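Local coordinates for protein GH62 arabinofuranosidase (Podospora anserina, PDB 4N4B) that hydrolyses terminal non-reducing alpha-L-arabinofuranoside residues from alpha-L-arabinosides and probably acts in this way on the arabinose-decorated xylan of plant biomass, at residues A[186-191]-A[249-254]; A[218-223]-A[228-233]; A[29-34]-A[79-84]; A[50-53]-A[58-61]; A[314-317]-A[323-326]. One frame throughout, in Å; residues are numbered along the deposited sequence. Where two conformers were deposited one is given.

Contact 1. Residues A[186-191]-A[249-254]; sequences LYRSET and DSIRGP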
# COMPACT_ATOMS: atom_id res chain seq x y z
N LEU A 186 -1.67 -7.01 -13.05
CA LEU A 186 -1.49 -5.65 -12.56
C LEU A 186 -2.00 -4.74 -13.64
O LEU A 186 -1.43 -4.77 -14.76
CB LEU A 186 -0.05 -5.35 -12.24
CG LEU A 186 0.23 -3.95 -11.66
CD1 LEU A 186 -0.32 -3.64 -10.30
CD2 LEU A 186 1.72 -3.66 -11.66
N TYR A 187 -3.04 -3.92 -13.37
CA TYR A 187 -3.69 -3.02 -14.34
C TYR A 187 -3.21 -1.60 -14.15
O TYR A 187 -2.91 -1.23 -13.10
CB TYR A 187 -5.20 -3.07 -14.17
CG TYR A 187 -5.78 -4.43 -14.38
CD1 TYR A 187 -6.01 -4.93 -15.64
CD2 TYR A 187 -6.11 -5.21 -13.33
CE1 TYR A 187 -6.49 -6.21 -15.82
CE2 TYR A 187 -6.59 -6.49 -13.51
CZ TYR A 187 -6.82 -6.96 -14.76
OH TYR A 187 -7.30 -8.23 -14.93
N ARG A 188 -3.14 -0.83 -15.24
CA ARG A 188 -2.81 0.59 -15.19
C ARG A 188 -3.74 1.43 -16.11
O ARG A 188 -3.84 1.14 -17.25
CB ARG A 188 -1.33 0.81 -15.56
CG ARG A 188 -0.88 2.24 -15.38
CD ARG A 188 0.52 2.46 -16.00
NE ARG A 188 0.53 2.18 -17.44
CZ ARG A 188 -0.01 2.95 -18.37
NH1 ARG A 188 -0.52 4.12 -18.09
NH2 ARG A 188 0.02 2.53 -19.61
N SER A 189 -4.37 2.46 -15.55
CA SER A 189 -5.10 3.45 -16.31
C SER A 189 -4.40 4.78 -16.16
O SER A 189 -3.54 4.90 -15.32
CB SER A 189 -6.49 3.63 -15.78
OG SER A 189 -7.28 2.53 -16.02
N GLU A 190 -4.73 5.76 -17.02
CA GLU A 190 -4.13 7.09 -16.88
C GLU A 190 -5.15 8.14 -17.27
O GLU A 190 -6.07 7.92 -18.02
CB GLU A 190 -2.80 7.19 -17.63
CG GLU A 190 -2.91 7.00 -19.13
CD GLU A 190 -1.56 7.13 -19.81
OE1 GLU A 190 -0.90 6.14 -20.03
OE2 GLU A 190 -1.20 8.35 -20.08
N THR A 191 -4.78 9.34 -16.83
CA THR A 191 -5.46 10.60 -17.23
C THR A 191 -4.45 11.69 -17.14
O THR A 191 -3.35 11.54 -16.60
CB THR A 191 -6.65 10.85 -16.33
OG1 THR A 191 -7.51 11.85 -16.94
CG2 THR A 191 -6.28 11.24 -14.89
N ASP A 249 12.17 3.21 -16.34
CA ASP A 249 12.33 4.60 -16.72
C ASP A 249 11.03 5.33 -16.90
O ASP A 249 11.05 6.50 -17.00
CB ASP A 249 13.07 4.70 -18.04
CG ASP A 249 14.48 4.26 -17.94
OD1 ASP A 249 15.13 4.45 -16.94
OD2 ASP A 249 14.90 3.72 -18.92
N SER A 250 9.94 4.59 -16.99
CA SER A 250 8.61 5.18 -17.14
C SER A 250 7.61 4.46 -16.23
O SER A 250 7.76 3.33 -16.01
CB SER A 250 8.13 5.11 -18.59
OG SER A 250 6.79 5.41 -18.74
N ILE A 251 6.62 5.19 -15.75
CA ILE A 251 5.48 4.62 -15.05
C ILE A 251 4.79 3.55 -15.90
O ILE A 251 4.21 2.64 -15.40
CB ILE A 251 4.52 5.71 -14.55
CG1 ILE A 251 5.26 6.62 -13.58
CG2 ILE A 251 3.29 5.09 -13.89
CD1 ILE A 251 4.58 7.92 -13.29
N ARG A 252 4.87 3.69 -17.20
CA ARG A 252 4.30 2.79 -18.13
C ARG A 252 5.12 1.54 -18.42
O ARG A 252 4.62 0.69 -19.18
CB ARG A 252 3.96 3.50 -19.50
CG ARG A 252 3.17 4.74 -19.36
CD ARG A 252 2.61 5.22 -20.75
NE ARG A 252 1.84 6.45 -20.57
CZ ARG A 252 2.42 7.64 -20.40
NH1 ARG A 252 3.76 7.77 -20.44
NH2 ARG A 252 1.68 8.69 -20.11
N GLY A 253 6.28 1.40 -17.79
CA GLY A 253 7.16 0.31 -18.09
C GLY A 253 7.97 0.64 -19.36
O GLY A 253 7.84 1.73 -19.87
N PRO A 254 8.79 -0.31 -19.83
CA PRO A 254 8.80 -1.68 -19.33
C PRO A 254 9.57 -1.75 -18.00
O PRO A 254 10.44 -1.01 -17.75
CB PRO A 254 9.59 -2.48 -20.45
CG PRO A 254 10.43 -1.46 -21.09
CD PRO A 254 9.65 -0.14 -21.05
O HOH W 1 1.78 -0.15 -18.80

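Contact 2. Residues A[218-223]-A[228-233]; sequences ACVYSL and YLLLVE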
# COMPACT_ATOMS: atom_id res chain seq x y z
N ALA A 218 0.33 -3.60 -4.74
CA ALA A 218 1.34 -2.85 -5.48
C ALA A 218 1.67 -1.53 -4.81
O ALA A 218 0.79 -0.86 -4.22
CB ALA A 218 0.90 -2.65 -6.90
N CYS A 219 2.94 -1.15 -4.94
CA CYS A 219 3.44 0.20 -4.72
C CYS A 219 4.23 0.67 -5.94
O CYS A 219 4.99 -0.13 -6.48
CB CYS A 219 4.36 0.37 -3.52
SG CYS A 219 3.76 -0.27 -1.91
N VAL A 220 4.00 1.89 -6.39
CA VAL A 220 4.82 2.50 -7.50
C VAL A 220 5.35 3.83 -6.98
O VAL A 220 4.54 4.70 -6.65
CB VAL A 220 4.01 2.63 -8.79
CG1 VAL A 220 4.97 3.07 -9.88
CG2 VAL A 220 3.31 1.27 -9.09
N TYR A 221 6.66 3.94 -6.92
CA TYR A 221 7.32 5.13 -6.40
C TYR A 221 8.23 5.76 -7.45
O TYR A 221 8.77 5.06 -8.28
CB TYR A 221 8.15 4.77 -5.20
CG TYR A 221 7.41 4.25 -4.00
CD1 TYR A 221 6.61 5.10 -3.32
CD2 TYR A 221 7.51 2.93 -3.61
CE1 TYR A 221 5.88 4.73 -2.23
CE2 TYR A 221 6.78 2.50 -2.46
CZ TYR A 221 6.00 3.41 -1.79
OH TYR A 221 5.29 3.02 -0.66
N SER A 222 8.40 7.05 -7.30
CA SER A 222 9.46 7.73 -8.05
C SER A 222 10.69 7.86 -7.20
O SER A 222 10.70 7.86 -5.97
CB SER A 222 9.00 9.11 -8.50
OG SER A 222 8.73 10.01 -7.47
N LEU A 223 11.85 7.89 -7.93
CA LEU A 223 13.18 7.94 -7.34
C LEU A 223 13.85 9.27 -7.68
O LEU A 223 13.53 9.85 -8.72
CB LEU A 223 14.00 6.79 -7.83
CG LEU A 223 13.45 5.33 -7.55
CD1 LEU A 223 14.21 4.31 -8.36
CD2 LEU A 223 13.62 5.09 -6.08
N TYR A 228 11.68 4.78 -11.62
CA TYR A 228 10.48 4.33 -10.86
C TYR A 228 10.79 2.98 -10.30
O TYR A 228 11.48 2.12 -10.87
CB TYR A 228 9.28 4.31 -11.73
CG TYR A 228 8.95 5.72 -12.20
CD1 TYR A 228 8.25 6.64 -11.45
CD2 TYR A 228 9.48 6.14 -13.43
CE1 TYR A 228 8.02 7.95 -11.93
CE2 TYR A 228 9.28 7.41 -13.86
CZ TYR A 228 8.57 8.28 -13.14
OH TYR A 228 8.28 9.60 -13.55
N LEU A 229 10.16 2.70 -9.14
CA LEU A 229 10.28 1.40 -8.37
C LEU A 229 8.86 0.81 -8.26
O LEU A 229 7.98 1.52 -7.74
CB LEU A 229 10.88 1.66 -7.00
CG LEU A 229 10.98 0.49 -6.02
CD1 LEU A 229 11.88 -0.58 -6.58
CD2 LEU A 229 11.34 1.00 -4.61
N LEU A 230 8.71 -0.43 -8.61
CA LEU A 230 7.46 -1.16 -8.50
C LEU A 230 7.75 -2.27 -7.51
O LEU A 230 8.67 -3.08 -7.63
CB LEU A 230 7.08 -1.79 -9.86
CG LEU A 230 5.95 -2.82 -9.82
CD1 LEU A 230 4.65 -2.18 -9.48
CD2 LEU A 230 5.81 -3.48 -11.17
N LEU A 231 6.86 -2.35 -6.51
CA LEU A 231 6.77 -3.47 -5.53
C LEU A 231 5.42 -4.14 -5.65
O LEU A 231 4.37 -3.50 -5.79
CB LEU A 231 6.83 -2.89 -4.09
CG LEU A 231 8.01 -1.97 -3.78
CD1 LEU A 231 7.91 -1.49 -2.34
CD2 LEU A 231 9.36 -2.60 -4.06
N VAL A 232 5.42 -5.48 -5.65
CA VAL A 232 4.22 -6.28 -5.62
C VAL A 232 4.37 -7.44 -4.66
O VAL A 232 5.42 -8.03 -4.57
CB VAL A 232 3.89 -6.81 -7.10
CG1 VAL A 232 2.55 -7.52 -7.03
CG2 VAL A 232 3.77 -5.63 -8.09
N GLU A 233 3.26 -7.70 -3.91
CA GLU A 233 3.24 -8.82 -2.97
C GLU A 233 2.97 -10.12 -3.74
O GLU A 233 2.11 -10.17 -4.63
CB GLU A 233 2.19 -8.52 -1.92
CG GLU A 233 2.18 -9.55 -0.78
CD GLU A 233 1.20 -9.29 0.31
OE1 GLU A 233 0.70 -8.14 0.45
OE2 GLU A 233 0.89 -10.26 1.08

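Contact 3. Residues A[29-34]-A[79-84]; sequences TSTGPL and ADWADA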
# COMPACT_ATOMS: atom_id res chain seq x y z
N THR A 29 16.08 -4.88 8.98
CA THR A 29 15.86 -5.12 10.41
C THR A 29 14.39 -4.79 10.69
O THR A 29 13.91 -3.67 10.33
CB THR A 29 16.73 -4.14 11.22
OG1 THR A 29 18.08 -4.65 11.17
CG2 THR A 29 16.25 -4.02 12.68
N SER A 30 13.68 -5.67 11.39
CA SER A 30 12.26 -5.46 11.78
C SER A 30 12.06 -5.10 13.27
O SER A 30 12.77 -5.66 14.13
CB SER A 30 11.46 -6.72 11.47
OG SER A 30 10.10 -6.51 11.77
N THR A 31 11.09 -4.27 13.50
CA THR A 31 10.52 -4.09 14.86
C THR A 31 9.66 -5.31 15.23
O THR A 31 9.39 -6.18 14.40
CB THR A 31 9.61 -2.84 14.91
OG1 THR A 31 8.42 -3.06 14.11
CG2 THR A 31 10.33 -1.59 14.44
N GLY A 32 9.20 -5.30 16.48
CA GLY A 32 8.14 -6.18 16.89
C GLY A 32 6.81 -5.68 16.33
O GLY A 32 6.70 -4.70 15.53
N PRO A 33 5.68 -6.34 16.65
CA PRO A 33 4.38 -5.95 16.23
C PRO A 33 3.98 -4.74 17.05
O PRO A 33 4.08 -4.80 18.32
CB PRO A 33 3.49 -7.17 16.51
CG PRO A 33 4.21 -7.86 17.66
CD PRO A 33 5.66 -7.58 17.53
N LEU A 34 3.82 -3.63 16.47
CA LEU A 34 3.55 -2.37 17.17
C LEU A 34 2.10 -2.04 17.17
O LEU A 34 1.61 -1.52 18.20
CB LEU A 34 4.39 -1.24 16.56
CG LEU A 34 5.87 -1.37 16.75
CD1 LEU A 34 6.61 -0.28 16.00
CD2 LEU A 34 6.27 -1.40 18.17
N ALA A 79 4.55 10.36 16.76
CA ALA A 79 5.88 10.82 16.45
C ALA A 79 6.89 9.65 16.45
O ALA A 79 7.08 9.05 15.47
CB ALA A 79 6.28 11.93 17.42
N ASP A 80 7.51 9.33 17.58
CA ASP A 80 8.39 8.18 17.67
C ASP A 80 7.60 6.91 17.41
O ASP A 80 6.50 6.79 17.81
CB ASP A 80 8.91 8.05 19.10
CG ASP A 80 9.79 9.16 19.51
OD1 ASP A 80 10.41 9.81 18.67
OD2 ASP A 80 9.93 9.28 20.71
N TRP A 81 8.24 5.97 16.76
CA TRP A 81 7.61 4.61 16.59
C TRP A 81 7.18 3.93 17.85
O TRP A 81 6.18 3.22 17.91
CB TRP A 81 8.56 3.68 15.85
CG TRP A 81 8.88 4.01 14.48
CD1 TRP A 81 8.43 5.12 13.71
CD2 TRP A 81 9.75 3.29 13.61
NE1 TRP A 81 8.93 5.03 12.47
CE2 TRP A 81 9.77 3.96 12.36
CE3 TRP A 81 10.57 2.14 13.77
CZ2 TRP A 81 10.50 3.48 11.30
CZ3 TRP A 81 11.31 1.70 12.70
CH2 TRP A 81 11.24 2.36 11.49
N ALA A 82 7.91 4.20 18.94
CA ALA A 82 7.43 3.65 20.24
C ALA A 82 6.12 4.15 20.71
O ALA A 82 5.54 3.51 21.60
CB ALA A 82 8.50 4.05 21.34
N ASP A 83 5.63 5.26 20.19
CA ASP A 83 4.37 5.75 20.56
C ASP A 83 3.24 5.13 19.65
O ASP A 83 2.10 5.34 19.88
CB ASP A 83 4.31 7.29 20.37
CG ASP A 83 5.12 8.06 21.42
OD1 ASP A 83 5.60 7.43 22.35
OD2 ASP A 83 5.21 9.30 21.24
N ALA A 84 3.61 4.37 18.62
CA ALA A 84 2.54 3.81 17.73
C ALA A 84 1.58 2.90 18.46
O ALA A 84 0.40 2.94 18.24
CB ALA A 84 3.15 3.09 16.55

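Contact 4. Residues A[50-53]-A[58-61]; sequences PTII and THHV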
# COMPACT_ATOMS: atom_id res chain seq x y z
N PRO A 50 -1.18 -0.67 5.49
CA PRO A 50 -0.99 0.79 5.80
C PRO A 50 -0.50 1.63 4.66
O PRO A 50 0.23 1.18 3.77
CB PRO A 50 0.02 0.76 6.90
CG PRO A 50 0.82 -0.50 6.64
CD PRO A 50 -0.24 -1.49 6.26
N THR A 51 -0.92 2.88 4.72
CA THR A 51 -0.25 4.01 3.97
C THR A 51 0.28 4.91 5.04
O THR A 51 -0.34 5.18 6.05
CB THR A 51 -1.28 4.68 3.06
OG1 THR A 51 -0.62 5.74 2.30
CG2 THR A 51 -2.43 5.30 3.71
N ILE A 52 1.51 5.43 4.80
CA ILE A 52 2.19 6.22 5.84
C ILE A 52 3.04 7.31 5.22
O ILE A 52 3.86 7.08 4.33
CB ILE A 52 3.04 5.27 6.73
CG1 ILE A 52 3.78 6.08 7.77
CG2 ILE A 52 3.95 4.38 5.92
CD1 ILE A 52 4.35 5.25 8.89
N ILE A 53 2.92 8.46 5.84
CA ILE A 53 3.73 9.67 5.52
C ILE A 53 4.20 10.25 6.81
O ILE A 53 3.74 10.01 7.87
CB ILE A 53 3.00 10.67 4.60
CG1 ILE A 53 1.87 11.27 5.34
CG2 ILE A 53 2.59 10.07 3.29
CD1 ILE A 53 1.18 12.42 4.60
N THR A 58 6.11 14.00 12.53
CA THR A 58 4.84 13.42 12.84
C THR A 58 4.49 12.41 11.64
O THR A 58 4.32 12.77 10.52
CB THR A 58 3.68 14.39 12.98
OG1 THR A 58 4.00 15.22 14.14
CG2 THR A 58 2.39 13.73 13.26
N HIS A 59 4.26 11.14 12.07
CA HIS A 59 3.74 10.13 11.12
C HIS A 59 2.24 10.15 11.11
O HIS A 59 1.57 10.28 12.11
CB HIS A 59 4.14 8.71 11.61
CG HIS A 59 5.60 8.46 11.62
ND1 HIS A 59 6.37 8.73 12.75
CD2 HIS A 59 6.51 7.95 10.69
CE1 HIS A 59 7.64 8.39 12.51
NE2 HIS A 59 7.76 7.92 11.29
N HIS A 60 1.69 10.03 9.92
CA HIS A 60 0.27 9.90 9.67
C HIS A 60 0.04 8.57 8.94
O HIS A 60 0.65 8.35 7.89
CB HIS A 60 -0.19 11.08 8.70
CG HIS A 60 -0.08 12.42 9.37
ND1 HIS A 60 1.01 13.25 9.32
CD2 HIS A 60 -1.01 12.98 10.10
CE1 HIS A 60 0.70 14.36 10.02
NE2 HIS A 60 -0.51 14.19 10.53
N VAL A 61 -0.83 7.75 9.53
CA VAL A 61 -1.13 6.41 8.98
C VAL A 61 -2.53 6.28 8.77
O VAL A 61 -3.41 6.56 9.59
CB VAL A 61 -0.58 5.32 9.92
CG1 VAL A 61 -0.79 3.93 9.30
CG2 VAL A 61 0.89 5.51 10.20

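Contact 5. Residues A[314-317]-A[323-326]; sequences PSAG and LPWR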
# COMPACT_ATOMS: atom_id res chain seq x y z
N PRO A 314 2.97 -16.93 12.53
CA PRO A 314 2.90 -17.87 11.40
C PRO A 314 2.25 -19.17 11.79
O PRO A 314 1.92 -19.95 10.95
CB PRO A 314 4.33 -18.08 11.02
CG PRO A 314 5.07 -17.95 12.25
CD PRO A 314 4.47 -16.75 12.86
N SER A 315 2.11 -19.35 13.06
CA SER A 315 1.23 -20.59 13.47
C SER A 315 -0.35 -20.40 13.40
O SER A 315 -0.99 -21.38 13.48
CB SER A 315 1.57 -20.93 14.90
OG SER A 315 2.92 -21.33 14.95
N ALA A 316 -0.80 -19.17 13.16
CA ALA A 316 -2.23 -18.91 13.11
C ALA A 316 -2.84 -19.34 11.79
O ALA A 316 -2.25 -19.26 10.75
CB ALA A 316 -2.56 -17.45 13.41
N GLY A 317 -4.04 -19.81 11.90
CA GLY A 317 -4.83 -20.14 10.73
C GLY A 317 -6.28 -19.76 10.88
O GLY A 317 -6.62 -18.93 11.70
N LEU A 323 -7.74 -13.28 10.47
CA LEU A 323 -6.34 -13.48 10.83
C LEU A 323 -5.77 -12.30 11.58
O LEU A 323 -6.20 -11.13 11.41
CB LEU A 323 -5.49 -13.71 9.58
CG LEU A 323 -5.73 -15.03 8.84
CD1 LEU A 323 -4.93 -14.99 7.51
CD2 LEU A 323 -5.34 -16.22 9.63
N PRO A 324 -4.87 -12.56 12.51
CA PRO A 324 -4.41 -11.56 13.47
C PRO A 324 -3.24 -10.70 12.94
O PRO A 324 -2.13 -10.67 13.47
CB PRO A 324 -3.97 -12.46 14.67
CG PRO A 324 -3.47 -13.63 14.03
CD PRO A 324 -4.37 -13.92 12.86
N TRP A 325 -3.54 -9.97 11.90
CA TRP A 325 -2.57 -9.08 11.30
C TRP A 325 -2.25 -7.89 12.23
O TRP A 325 -3.11 -7.33 12.80
CB TRP A 325 -3.06 -8.54 9.93
CG TRP A 325 -3.21 -9.53 8.87
CD1 TRP A 325 -4.36 -10.09 8.49
CD2 TRP A 325 -2.18 -10.15 8.10
NE1 TRP A 325 -4.16 -10.98 7.49
CE2 TRP A 325 -2.82 -11.07 7.25
CE3 TRP A 325 -0.80 -10.00 8.02
CZ2 TRP A 325 -2.13 -11.81 6.33
CZ3 TRP A 325 -0.10 -10.75 7.12
CH2 TRP A 325 -0.77 -11.64 6.27
N ARG A 326 -0.95 -7.60 12.33
CA ARG A 326 -0.38 -6.52 13.10
C ARG A 326 0.65 -5.79 12.24
O ARG A 326 1.20 -6.35 11.39
CB ARG A 326 0.31 -7.05 14.39
CG ARG A 326 -0.47 -8.03 15.27
CD ARG A 326 -1.67 -7.35 15.91
NE ARG A 326 -2.47 -8.28 16.71
CZ ARG A 326 -3.63 -8.79 16.34
NH1 ARG A 326 -4.17 -8.49 15.20
NH2 ARG A 326 -4.28 -9.57 17.16

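Contact 1. Residues A[186-191]-A[249-254]
The backbones keep their distance, Arg188 CA and Arg252 CA being the closest pair at 8.0 Å, and long side chains span the space between strand 186-191 and the type I beta turn from Ser250 to Gly253. Arg252, extended from CG to NE, reaches across and grips the carboxylate of Glu190 side-on with two nitrogens. Its NE gives a hydrogen bond of 2.8 Å to Glu190 OE1 on the syn lone pair, and its NH2 gives a nearly straight one (173°) to Glu190 OE2 at 2.9 Å. Both oxygens lie close to the guanidinium plane. Arg188 NH1 reaches the same OE1 at 2.8 Å from above the carboxylate plane, so one oxygen serves two arginines in a three-residue salt-bridge network. In the beta-propeller this network joins neighbouring blades: the third strand of one, 185-192, and the loop linking the third and fourth strands of the next. A bend at chi3 (61°) turns the Arg188 guanidinium so that Arg252 CG sits over its centre, 3.8 Å from Arg188 CZ. The two guanidinium planes are 81° apart, which rules out a parallel stack, and the shared carboxylate probably offsets their like charges. A water adds a second bridge, accepting from Arg188 NE at 3.0 Å and donating to Arg252 O. The turn is braced internally, with Ser250 OG accepting from Arg252 N at 3.0 Å in an ST turn. Nearer the strand backbone, Arg188 CD lies 3.7 Å from Ile251 O, and the side chains of Arg188 and Ile251 both touch His176.

Contact 2. Residues A[218-223]-A[228-233]
Leu230 sets its CG opposite the backbone N (chi1 168°), which lets CD1 lean over to strand 216-222, while Val220 holds CG2 beside its own backbone N; the two methyls meet at 3.7 Å. Leu231 instead places CG opposite its carbonyl carbon (chi1 -53°), and CD1 arrives at the edge of the Tyr221 ring, 4.1 Å from CE2. These side chains alternate between two faces of a regular antiparallel pair, with Val220, Ser222, Tyr228 and Leu230 on one and Cys219, Tyr221, Leu229 and Leu231 on the other. The strand axes run at 166° to each other, and the register follows from reciprocal bonds. Cys219 N donates to Leu231 O at 2.9 Å, and Leu231 N returns the bond to Cys219 O. Tyr221 and Leu229 form the second such pair, Tyr221 N to Leu229 O also measuring 2.9 Å. Between them lies the non-hydrogen-bonded pair Val220 and Leu230. Near the turn, Ser222 CB lies 3.8 Å from Tyr228 CE1. This is the hairpin of the first two strands of a propeller blade, and the Cys219 side chain is about 6 Å from the bound calcium ion. Trp167 of strand 164-170 meets the Tyr221 ring edge-to-face, while Tyr221 OH bonds to Ile288 N in strand 286-288. Outward, strand 241-248 continues the sheet through Leu230 and Trp246, and Leu186 of strand 185-192 packs on Ala218 and Leu230.

Contact 3. Residues A[29-34]-A[79-84]
Thr31 OG1 is held by two backbone groups: it donates to Gly32 O at 2.8 Å and also bonds to Phe329 N. Its chi1 of 68° seats the hydroxyl between the backbone N and carbonyl carbon, and thereby sends CG2 to the indole of Trp81. That methyl approaches the six-membered ring obliquely, 3.8 Å from Trp81 CE3, with the two side chains crossing at about a right angle. With an alanine here, Phe329 N and Gly32 O would probably miss the hydroxyl, and a gap would open beside the indole. Leu34 adds a second contact: its CD1 lies 4.0 Å from Trp81 O and 4.4 Å from Trp81 CB, the latter a loose apolar approach. No hydrogen bond joins the two segments; Trp81 O accepts from Ala84 N at 2.9 Å, a bond local to the 3-10 turn. The contact brings the chain that follows from strand 28-30 to the loop after strand 70-78, so it ties the sheet holding the N-terminal strand to the first four-stranded propeller blade. Strand 326-332 runs beside Thr31 and supplies Phe329, which stacks on Trp81, while His59 of strand 58-67 meets the indole at an inclined angle.

Contact 4. Residues A[50-53]-A[58-61]
Ile52 and Val61 face each other in a beta hairpin, formed by the first two strands (46-55 and 58-67) of a propeller blade, as a non-hydrogen-bonded pair with CA atoms 4.6 Å apart. The tight part of the contact is the face they build with Pro50 and the His59 ring. Ile52 puts CG1 opposite its backbone N (chi1 178°) and lies side by side with Val61, both pointing the same way. Its CD1 comes 3.7 Å from Val61 CG2. The same methyl reaches His59 CD2 at 3.9 Å, approaching the imidazole obliquely, while that ring is stacked on Phe78 and bonded through ND1 to Phe78 O. Pro50 CB extends the apolar row by meeting Val61 CG1 at 4.1 Å, and Met308 of strand 306-311 covers Pro50, Ile52 and Val61. With an alanine in place of Ile52, the methyl arm is gone, which would probably open a gap between Val61 CG2 and the His59 ring. The contact loosens at Thr58, a partly exposed residue whose side chain stays well clear of the facing strand. Thr51, though buried, also brings no side-chain atom close to segment 58-61; its OG1 is hydrogen-bonded by Val107 N, and its side chain is about 6 Å from the bound calcium ion. The next pair, Ile53 with His60, is hydrogen-bonded: His60 N donates to Ile53 O at 2.9 Å. In return Ile53 N reaches His60 O at 3.1 Å, in the carbonyl plane and close to straight (168°). On that face Ile53 CG1 packs 3.9 Å from His60 CB.

Contact 5. Residues A[314-317]-A[323-326]
Pro324 is the centre of an inverse gamma turn in the surface loop between strands 306-311 and 326-332, and its ring rests on Ala316 from the earlier part of that loop. The contact is made by van der Waals approach alone: one apolar pair and a methyl against a carbonyl oxygen. Ala316 CB lies 4.0 Å from Pro324 CG and is equally near CD, so the methyl sits against the CG-CD bond of the ring. Beside it, Leu323 turns CG opposite its carbonyl carbon (chi1 -68°), which brings CD2 to 3.6 Å from Gly317 O. No hydrogen bond crosses between the segments, and together they bury just 121 Å², a modest amount. Ala316 and Gly317 also touch a crystal neighbour, so the loop may be somewhat shaped by the lattice. Local bonds contribute to the form of segment 323-326. Trp325 N closes the turn on Leu323 O with a weak bond of 2.9 Å. Arg326 then folds back, NH1 donating to Trp325 O at 2.9 Å with an angle of 152° at the hydrogen. That nitrogen approaches from above the carbonyl plane and has Ala45 O as a second partner. Pro324 O sits over one face of the guanidinium, toward its rim. Backbone bonds join Trp325 to Ile47 of strand 46-55 and Arg326 to Gly311 of strand 306-311. The geometry is that of a surface loop folded over a proline-centred inverse gamma turn just before the chain re-enters a propeller blade.

From the N terminus, contact 3 closes the first long loop, between residues 29-34 and 79-84, and contact 4 is nested inside it as the hairpin that begins the first four-stranded blade; the two touch through His59, Ala79 and Trp81. Further along, contact 1 closes residues 186-191 on 249-254 and holds two neighbouring blades together, with the hairpin of contact 2 nested inside it and touching it through Tyr228 and Ile251. Contact 5 closes the last short loop, in series with the rest, and meets contact 3 where Pro33 packs on Arg326. No two contacts cross. Contacts 1 and 3 lie on opposite sides of the propeller, centres about 33 Å apart.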